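Local coordinates for protein hydrolase, haloacid dehalogenase-like family (Porphyromonas gingivalis, PDB 2I6X) that is probably a hydrolase of the haloacid dehalogenase-like superfamily, whose particular substrate and reaction are not established, at residues 165-177 / 185-197. Sequence-based numbering, arbitrary orientation.
Sequences MKPEETLFIDDGP and RLGFHTYCPDNGE
Strands 170-173 and 189-191 are the two parallel arms of a beta-alpha-beta unit joined through helix 177-185, at one margin of the Rossmann-like sheet of the HAD fold; strand 7-10 flanks 170-173 on its other side. Phe172 sits between two rungs of the edge pairing: its N donates to His189 O (2.7 Å), and its O accepts from Tyr191 N (2.9 Å). A third bond, Asp174 N to Tyr191 O (3.2 Å), carries the pairing past the strand end, whereas His189 N to Thr170 O is weak.

Phe188, just before strand 189-191, packs against the residues leading into strand 170-173. Pro167 CB stands almost centrally above one face of its ring, 3.9 Å from the centroid and 8° off the normal, a CH-pi contact. The selenium of selenomethionine Met165 lies at the ring edge in a Met-aromatic contact, SE 4.0 Å from Phe188 CE1, while Thr170 runs alongside, its CG2 in the ring plane. Chi1 of -64° sets Phe188 CG beside its own backbone N. The CB atoms of Phe188 and Phe172 are 4.2 Å apart, and both side chains touch Ala183. His189 faces the other way with Leu171 and Tyr191, and its NE2 makes a weak bond to Glu168 O.

At the end of strand 170-173, Ile173 CG2 packs crosswise on Pro193 CG (3.9 Å); beyond the strands, one water donates to both Asp175 O and Pro193 O. Asp174 OD1 accepts from Gly176 N in an Asx turn just before helix 177-185, and OD2 forms a salt bridge with Lys150 and a hydrogen bond with Asn179. The carboxylates of Asp174 and Asp175 both lie close to Asp11, an acidic group that resembles the magnesium-binding end of HAD phosphatases; the bond from Asp174 N to Tyr191 O fixes the backbone beside it.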
HETATM    1  N   MSE A 165       9.237 -14.022  -9.822  1.00 65.30           N
HETATM    2  CA  MSE A 165       8.201 -14.845  -9.209  1.00 68.06           C
HETATM    3  C   MSE A 165       7.269 -15.457 -10.253  1.00 65.33           C
HETATM    4  O   MSE A 165       6.810 -14.779 -11.184  1.00 64.67           O
HETATM    5  CB  MSE A 165       7.401 -14.029  -8.191  1.00 67.33           C
HETATM    6  CG  MSE A 165       6.555 -12.919  -8.807  1.00 69.72           C
HETATM    7 SE   MSE A 165       5.580 -11.884  -7.465  1.00 79.95          SE
HETATM    8  CE  MSE A 165       7.024 -11.123  -6.401  1.00 69.27           C
ATOM      9  N   LYS A 166       7.025 -16.755 -10.112  1.00 64.27           N
ATOM     10  CA  LYS A 166       5.959 -17.437 -10.851  1.00 62.83           C
ATOM     11  C   LYS A 166       4.625 -17.175 -10.135  1.00 61.81           C
ATOM     12  O   LYS A 166       4.503 -17.434  -8.925  1.00 61.99           O
ATOM     13  CB  LYS A 166       6.254 -18.935 -10.940  1.00 62.72           C
ATOM     14  CG  LYS A 166       7.573 -19.242 -11.620  1.00 63.99           C
ATOM     15  CD  LYS A 166       7.747 -20.712 -11.906  1.00 67.37           C
ATOM     16  CE  LYS A 166       9.208 -21.033 -12.145  1.00 69.58           C
ATOM     17  NZ  LYS A 166       9.417 -22.462 -12.544  1.00 70.31           N
ATOM     18  N   PRO A 167       3.639 -16.608 -10.854  1.00 60.73           N
ATOM     19  CA  PRO A 167       2.316 -16.358 -10.237  1.00 59.60           C
ATOM     20  C   PRO A 167       1.690 -17.584  -9.558  1.00 59.94           C
ATOM     21  O   PRO A 167       1.107 -17.467  -8.479  1.00 58.99           O
ATOM     22  CB  PRO A 167       1.462 -15.851 -11.407  1.00 58.65           C
ATOM     23  CG  PRO A 167       2.463 -15.268 -12.363  1.00 59.52           C
ATOM     24  CD  PRO A 167       3.694 -16.131 -12.253  1.00 60.01           C
ATOM     25  N   GLU A 168       1.820 -18.768 -10.161  1.00 61.01           N
ATOM     26  CA  GLU A 168       1.219 -19.936  -9.543  1.00 61.57           C
ATOM     27  C   GLU A 168       1.967 -20.416  -8.298  1.00 61.17           C
ATOM     28  O   GLU A 168       1.525 -21.334  -7.618  1.00 61.17           O
ATOM     29  CB  GLU A 168       1.007 -21.063 -10.541  1.00 61.67           C
ATOM     30  CG  GLU A 168       2.272 -21.794 -10.952  1.00 65.70           C
ATOM     31  CD  GLU A 168       2.925 -21.195 -12.196  1.00 69.85           C
ATOM     32  OE1 GLU A 168       3.541 -22.006 -12.947  1.00 69.52           O
ATOM     33  OE2 GLU A 168       2.797 -19.936 -12.411  1.00 69.90           O
ATOM     34  N   GLU A 169       3.092 -19.790  -7.992  1.00 60.66           N
ATOM     35  CA  GLU A 169       3.823 -20.123  -6.778  1.00 59.86           C
ATOM     36  C   GLU A 169       3.745 -18.984  -5.771  1.00 59.47           C
ATOM     37  O   GLU A 169       4.440 -18.986  -4.763  1.00 59.05           O
ATOM     38  CB  GLU A 169       5.278 -20.421  -7.106  1.00 59.91           C
ATOM     39  CG  GLU A 169       5.477 -21.628  -8.014  1.00 60.08           C
ATOM     40  CD  GLU A 169       6.940 -22.013  -8.133  1.00 61.64           C
ATOM     41  OE1 GLU A 169       7.809 -21.164  -7.822  1.00 61.70           O
ATOM     42  OE2 GLU A 169       7.224 -23.169  -8.523  1.00 63.45           O
ATOM     43  N   THR A 170       2.894 -18.012  -6.052  1.00 59.18           N
ATOM     44  CA  THR A 170       2.860 -16.785  -5.271  1.00 59.27           C
ATOM     45  C   THR A 170       1.500 -16.577  -4.624  1.00 59.87           C
ATOM     46  O   THR A 170       0.478 -16.734  -5.281  1.00 60.06           O
ATOM     47  CB  THR A 170       3.228 -15.555  -6.155  1.00 58.79           C
ATOM     48  OG1 THR A 170       4.462 -15.825  -6.849  1.00 58.52           O
ATOM     49  CG2 THR A 170       3.385 -14.328  -5.314  1.00 55.69           C
ATOM     50  N   LEU A 171       1.498 -16.224  -3.336  1.00 60.33           N
ATOM     51  CA  LEU A 171       0.267 -15.844  -2.641  1.00 60.82           C
ATOM     52  C   LEU A 171       0.168 -14.321  -2.548  1.00 60.99           C
ATOM     53  O   LEU A 171       1.086 -13.682  -2.057  1.00 61.08           O
ATOM     54  CB  LEU A 171       0.214 -16.505  -1.261  1.00 60.41           C
ATOM     55  CG  LEU A 171      -0.931 -16.150  -0.323  1.00 61.20           C
ATOM     56  CD1 LEU A 171      -2.282 -16.546  -0.931  1.00 59.91           C
ATOM     57  CD2 LEU A 171      -0.708 -16.838   1.032  1.00 60.96           C
ATOM     58  N   PHE A 172      -0.925 -13.745  -3.052  1.00 61.93           N
ATOM     59  CA  PHE A 172      -1.123 -12.272  -3.107  1.00 62.27           C
ATOM     60  C   PHE A 172      -2.192 -11.864  -2.112  1.00 62.49           C
ATOM     61  O   PHE A 172      -3.325 -12.356  -2.175  1.00 62.89           O
ATOM     62  CB  PHE A 172      -1.502 -11.838  -4.537  1.00 62.16           C
ATOM     63  CG  PHE A 172      -1.829 -10.340  -4.687  1.00 63.38           C
ATOM     64  CD1 PHE A 172      -0.818  -9.373  -4.641  1.00 65.20           C
ATOM     65  CD2 PHE A 172      -3.144  -9.913  -4.909  1.00 62.47           C
ATOM     66  CE1 PHE A 172      -1.112  -7.978  -4.799  1.00 65.10           C
ATOM     67  CE2 PHE A 172      -3.454  -8.555  -5.074  1.00 64.75           C
ATOM     68  CZ  PHE A 172      -2.435  -7.573  -5.017  1.00 64.24           C
ATOM     69  N   ILE A 173      -1.827 -11.010  -1.148  1.00 63.85           N
ATOM     70  CA  ILE A 173      -2.732 -10.659  -0.032  1.00 62.01           C
ATOM     71  C   ILE A 173      -3.084  -9.190  -0.142  1.00 63.52           C
ATOM     72  O   ILE A 173      -2.240  -8.306   0.095  1.00 64.32           O
ATOM     73  CB  ILE A 173      -2.133 -11.047   1.344  1.00 62.72           C
ATOM     74  CG1 ILE A 173      -1.719 -12.528   1.357  1.00 60.59           C
ATOM     75  CG2 ILE A 173      -3.118 -10.714   2.519  1.00 60.18           C
ATOM     76  CD1 ILE A 173      -0.784 -12.937   2.527  1.00 58.90           C
ATOM     77  N   ASP A 174      -4.322  -8.918  -0.554  1.00 63.87           N
ATOM     78  CA  ASP A 174      -4.763  -7.536  -0.833  1.00 64.43           C
ATOM     79  C   ASP A 174      -6.244  -7.427  -0.496  1.00 64.37           C
ATOM     80  O   ASP A 174      -6.995  -8.327  -0.800  1.00 65.04           O
ATOM     81  CB  ASP A 174      -4.504  -7.161  -2.297  1.00 63.76           C
ATOM     82  CG  ASP A 174      -4.525  -5.639  -2.567  1.00 66.05           C
ATOM     83  OD1 ASP A 174      -5.387  -4.919  -2.033  1.00 69.57           O
ATOM     84  OD2 ASP A 174      -3.683  -5.139  -3.359  1.00 67.18           O
ATOM     85  N   ASP A 175      -6.639  -6.321   0.125  1.00 64.05           N
ATOM     86  CA  ASP A 175      -8.007  -6.086   0.568  1.00 64.91           C
ATOM     87  C   ASP A 175      -8.825  -5.430  -0.531  1.00 63.93           C
ATOM     88  O   ASP A 175     -10.031  -5.231  -0.377  1.00 64.01           O
ATOM     89  CB  ASP A 175      -8.010  -5.175   1.830  1.00 65.79           C
ATOM     90  CG  ASP A 175      -7.334  -3.788   1.576  1.00 67.94           C
ATOM     91  OD1 ASP A 175      -6.214  -3.715   0.971  1.00 70.60           O
ATOM     92  OD2 ASP A 175      -7.934  -2.771   2.003  1.00 71.41           O
ATOM     93  N   GLY A 176      -8.150  -5.072  -1.621  1.00 63.19           N
ATOM     94  CA  GLY A 176      -8.774  -4.459  -2.787  1.00 61.60           C
ATOM     95  C   GLY A 176      -9.322  -5.473  -3.756  1.00 61.14           C
ATOM     96  O   GLY A 176      -8.553  -6.151  -4.462  1.00 62.36           O
ATOM     97  N   PRO A 177     -10.661  -5.574  -3.830  1.00 60.66           N
ATOM     98  CA  PRO A 177     -11.312  -6.491  -4.762  1.00 59.90           C
ATOM     99  C   PRO A 177     -10.782  -6.420  -6.199  1.00 61.00           C
ATOM    100  O   PRO A 177     -10.561  -7.466  -6.808  1.00 60.79           O
ATOM    101  CB  PRO A 177     -12.786  -6.089  -4.664  1.00 59.53           C
ATOM    102  CG  PRO A 177     -12.922  -5.639  -3.183  1.00 58.74           C
ATOM    103  CD  PRO A 177     -11.646  -4.853  -2.970  1.00 60.13           C
ATOM    104  N   ARG A 185      -6.475 -13.149 -12.477  0.50 61.94           N
ATOM    105  CA  ARG A 185      -6.429 -13.147 -13.933  0.50 61.57           C
ATOM    106  C   ARG A 185      -5.016 -13.550 -14.410  0.50 61.57           C
ATOM    107  O   ARG A 185      -4.856 -14.283 -15.380  0.50 61.46           O
ATOM    108  CB  ARG A 185      -6.727 -11.719 -14.369  0.50 61.75           C
ATOM    109  CG  ARG A 185      -7.801 -11.490 -15.388  0.50 60.69           C
ATOM    110  CD  ARG A 185      -8.110  -9.989 -15.359  0.50 58.84           C
ATOM    111  NE  ARG A 185      -9.451  -9.641 -14.862  0.50 55.31           N
ATOM    112  CZ  ARG A 185      -9.731  -8.593 -14.079  0.50 55.33           C
ATOM    113  NH1 ARG A 185     -10.991  -8.371 -13.697  0.50 56.05           N
ATOM    114  NH2 ARG A 185      -8.778  -7.784 -13.630  0.50 48.47           N
ATOM    115  N   LEU A 186      -4.005 -13.075 -13.683  1.00 61.35           N
ATOM    116  CA  LEU A 186      -2.617 -13.348 -13.966  1.00 61.30           C
ATOM    117  C   LEU A 186      -2.083 -14.684 -13.427  1.00 61.01           C
ATOM    118  O   LEU A 186      -0.923 -15.026 -13.687  1.00 61.01           O
ATOM    119  CB  LEU A 186      -1.766 -12.157 -13.460  1.00 60.83           C
ATOM    120  CG  LEU A 186      -2.039 -10.888 -14.282  1.00 59.49           C
ATOM    121  CD1 LEU A 186      -1.319  -9.708 -13.669  1.00 58.09           C
ATOM    122  CD2 LEU A 186      -1.696 -11.073 -15.797  1.00 56.07           C
ATOM    123  N   GLY A 187      -2.899 -15.410 -12.658  1.00 60.50           N
ATOM    124  CA  GLY A 187      -2.534 -16.739 -12.193  1.00 60.00           C
ATOM    125  C   GLY A 187      -2.038 -16.831 -10.754  1.00 60.80           C
ATOM    126  O   GLY A 187      -1.613 -17.913 -10.330  1.00 60.73           O
ATOM    127  N   PHE A 188      -2.102 -15.722 -10.000  1.00 60.62           N
ATOM    128  CA  PHE A 188      -1.785 -15.736  -8.558  1.00 61.56           C
ATOM    129  C   PHE A 188      -2.801 -16.498  -7.702  1.00 61.79           C
ATOM    130  O   PHE A 188      -3.982 -16.559  -8.042  1.00 61.82           O
ATOM    131  CB  PHE A 188      -1.639 -14.315  -7.983  1.00 60.61           C
ATOM    132  CG  PHE A 188      -0.490 -13.538  -8.562  1.00 62.41           C
ATOM    133  CD1 PHE A 188       0.728 -13.473  -7.893  1.00 62.52           C
ATOM    134  CD2 PHE A 188      -0.626 -12.852  -9.777  1.00 61.36           C
ATOM    135  CE1 PHE A 188       1.786 -12.757  -8.415  1.00 64.15           C
ATOM    136  CE2 PHE A 188       0.428 -12.128 -10.310  1.00 62.13           C
ATOM    137  CZ  PHE A 188       1.646 -12.082  -9.646  1.00 62.04           C
ATOM    138  N   HIS A 189      -2.305 -17.094  -6.612  1.00 62.18           N
ATOM    139  CA  HIS A 189      -3.117 -17.406  -5.428  1.00 62.91           C
ATOM    140  C   HIS A 189      -3.421 -16.097  -4.738  1.00 62.70           C
ATOM    141  O   HIS A 189      -2.550 -15.236  -4.648  1.00 61.76           O
ATOM    142  CB  HIS A 189      -2.391 -18.361  -4.486  1.00 62.93           C
ATOM    143  CG  HIS A 189      -2.068 -19.662  -5.139  1.00 63.97           C
ATOM    144  ND1 HIS A 189      -2.995 -20.677  -5.260  1.00 65.71           N
ATOM    145  CD2 HIS A 189      -0.960 -20.081  -5.795  1.00 65.14           C
ATOM    146  CE1 HIS A 189      -2.459 -21.680  -5.936  1.00 65.98           C
ATOM    147  NE2 HIS A 189      -1.223 -21.348  -6.267  1.00 66.02           N
ATOM    148  N   THR A 190      -4.670 -15.923  -4.316  1.00 62.86           N
ATOM    149  CA  THR A 190      -5.047 -14.671  -3.677  1.00 63.98           C
ATOM    150  C   THR A 190      -5.701 -14.925  -2.334  1.00 64.80           C
ATOM    151  O   THR A 190      -6.233 -16.015  -2.076  1.00 63.90           O
ATOM    152  CB  THR A 190      -5.979 -13.757  -4.551  1.00 64.24           C
ATOM    153  OG1 THR A 190      -7.209 -14.434  -4.831  1.00 64.33           O
ATOM    154  CG2 THR A 190      -5.305 -13.311  -5.865  1.00 61.65           C
ATOM    155  N   TYR A 191      -5.610 -13.924  -1.470  1.00 65.44           N
ATOM    156  CA  TYR A 191      -6.434 -13.869  -0.259  1.00 66.81           C
ATOM    157  C   TYR A 191      -6.862 -12.415  -0.043  1.00 66.88           C
ATOM    158  O   TYR A 191      -6.052 -11.526  -0.190  1.00 66.97           O
ATOM    159  CB  TYR A 191      -5.700 -14.423   0.960  1.00 66.64           C
ATOM    160  CG  TYR A 191      -6.596 -14.448   2.174  1.00 68.26           C
ATOM    161  CD1 TYR A 191      -7.459 -15.521   2.401  1.00 68.70           C
ATOM    162  CD2 TYR A 191      -6.603 -13.384   3.088  1.00 68.67           C
ATOM    163  CE1 TYR A 191      -8.297 -15.538   3.493  1.00 68.45           C
ATOM    164  CE2 TYR A 191      -7.434 -13.385   4.177  1.00 67.26           C
ATOM    165  CZ  TYR A 191      -8.281 -14.464   4.382  1.00 68.69           C
ATOM    166  OH  TYR A 191      -9.114 -14.485   5.481  1.00 68.63           O
ATOM    167  N   CYS A 192      -8.144 -12.191   0.249  1.00 68.08           N
ATOM    168  CA  CYS A 192      -8.704 -10.837   0.365  1.00 68.17           C
ATOM    169  C   CYS A 192      -9.168 -10.591   1.796  1.00 68.22           C
ATOM    170  O   CYS A 192     -10.308 -10.889   2.149  1.00 67.57           O
ATOM    171  CB  CYS A 192      -9.860 -10.599  -0.617  1.00 67.74           C
ATOM    172  SG  CYS A 192     -10.306  -8.826  -0.826  1.00 69.78           S
ATOM    173  N   PRO A 193      -8.273 -10.046   2.629  1.00 68.51           N
ATOM    174  CA  PRO A 193      -8.667  -9.742   3.998  1.00 68.98           C
ATOM    175  C   PRO A 193      -9.515  -8.478   4.025  1.00 69.84           C
ATOM    176  O   PRO A 193      -9.505  -7.692   3.068  1.00 70.56           O
ATOM    177  CB  PRO A 193      -7.327  -9.486   4.705  1.00 68.52           C
ATOM    178  CG  PRO A 193      -6.401  -9.003   3.604  1.00 68.88           C
ATOM    179  CD  PRO A 193      -6.880  -9.649   2.323  1.00 68.04           C
ATOM    180  N   ASP A 194     -10.266  -8.301   5.095  1.00 70.80           N
ATOM    181  CA  ASP A 194     -10.827  -6.994   5.416  1.00 72.14           C
ATOM    182  C   ASP A 194      -9.768  -6.037   5.986  1.00 72.07           C
ATOM    183  O   ASP A 194      -8.805  -6.452   6.643  1.00 72.17           O
ATOM    184  CB  ASP A 194     -11.998  -7.116   6.418  1.00 71.79           C
ATOM    185  CG  ASP A 194     -13.257  -7.703   5.780  1.00 73.85           C
ATOM    186  OD1 ASP A 194     -13.479  -7.502   4.550  1.00 73.08           O
ATOM    187  OD2 ASP A 194     -14.030  -8.361   6.517  1.00 74.95           O
ATOM    188  N   ASN A 195      -9.969  -4.752   5.723  1.00 72.24           N
ATOM    189  CA  ASN A 195      -9.295  -3.709   6.454  1.00 71.99           C
ATOM    190  C   ASN A 195      -9.498  -3.946   7.975  1.00 72.36           C
ATOM    191  O   ASN A 195     -10.633  -3.854   8.481  1.00 72.11           O
ATOM    192  CB  ASN A 195      -9.835  -2.343   6.010  1.00 71.72           C
ATOM    193  CG  ASN A 195      -9.203  -1.205   6.777  1.00 72.94           C
ATOM    194  OD1 ASN A 195      -7.992  -1.177   6.938  1.00 73.65           O
ATOM    195  ND2 ASN A 195     -10.024  -0.283   7.293  1.00 72.42           N
ATOM    196  N   GLY A 196      -8.403  -4.285   8.670  1.00 72.16           N
ATOM    197  CA  GLY A 196      -8.414  -4.525  10.111  1.00 72.01           C
ATOM    198  C   GLY A 196      -8.570  -5.974  10.581  1.00 72.42           C
ATOM    199  O   GLY A 196      -8.579  -6.246  11.789  1.00 71.75           O
ATOM    200  N   GLU A 197      -8.685  -6.915   9.646  1.00 72.07           N
ATOM    201  CA  GLU A 197      -8.826  -8.330  10.008  1.00 72.07           C
ATOM    202  C   GLU A 197      -7.492  -8.916  10.518  1.00 70.33           C
ATOM    203  O   GLU A 197      -6.441  -8.625   9.942  1.00 70.59           O
ATOM    204  CB  GLU A 197      -9.285  -9.102   8.774  1.00 71.86           C
ATOM    205  CG  GLU A 197      -9.762 -10.537   9.032  1.00 73.91           C
ATOM    206  CD  GLU A 197     -10.028 -11.278   7.716  1.00 75.17           C
ATOM    207  OE1 GLU A 197      -9.792 -12.516   7.650  1.00 79.63           O
ATOM    208  OE2 GLU A 197     -10.447 -10.615   6.734  1.00 79.39           O
TER
HETATM  209  O   HOH W   1     -11.497  -6.551   1.737  1.00 61.39           O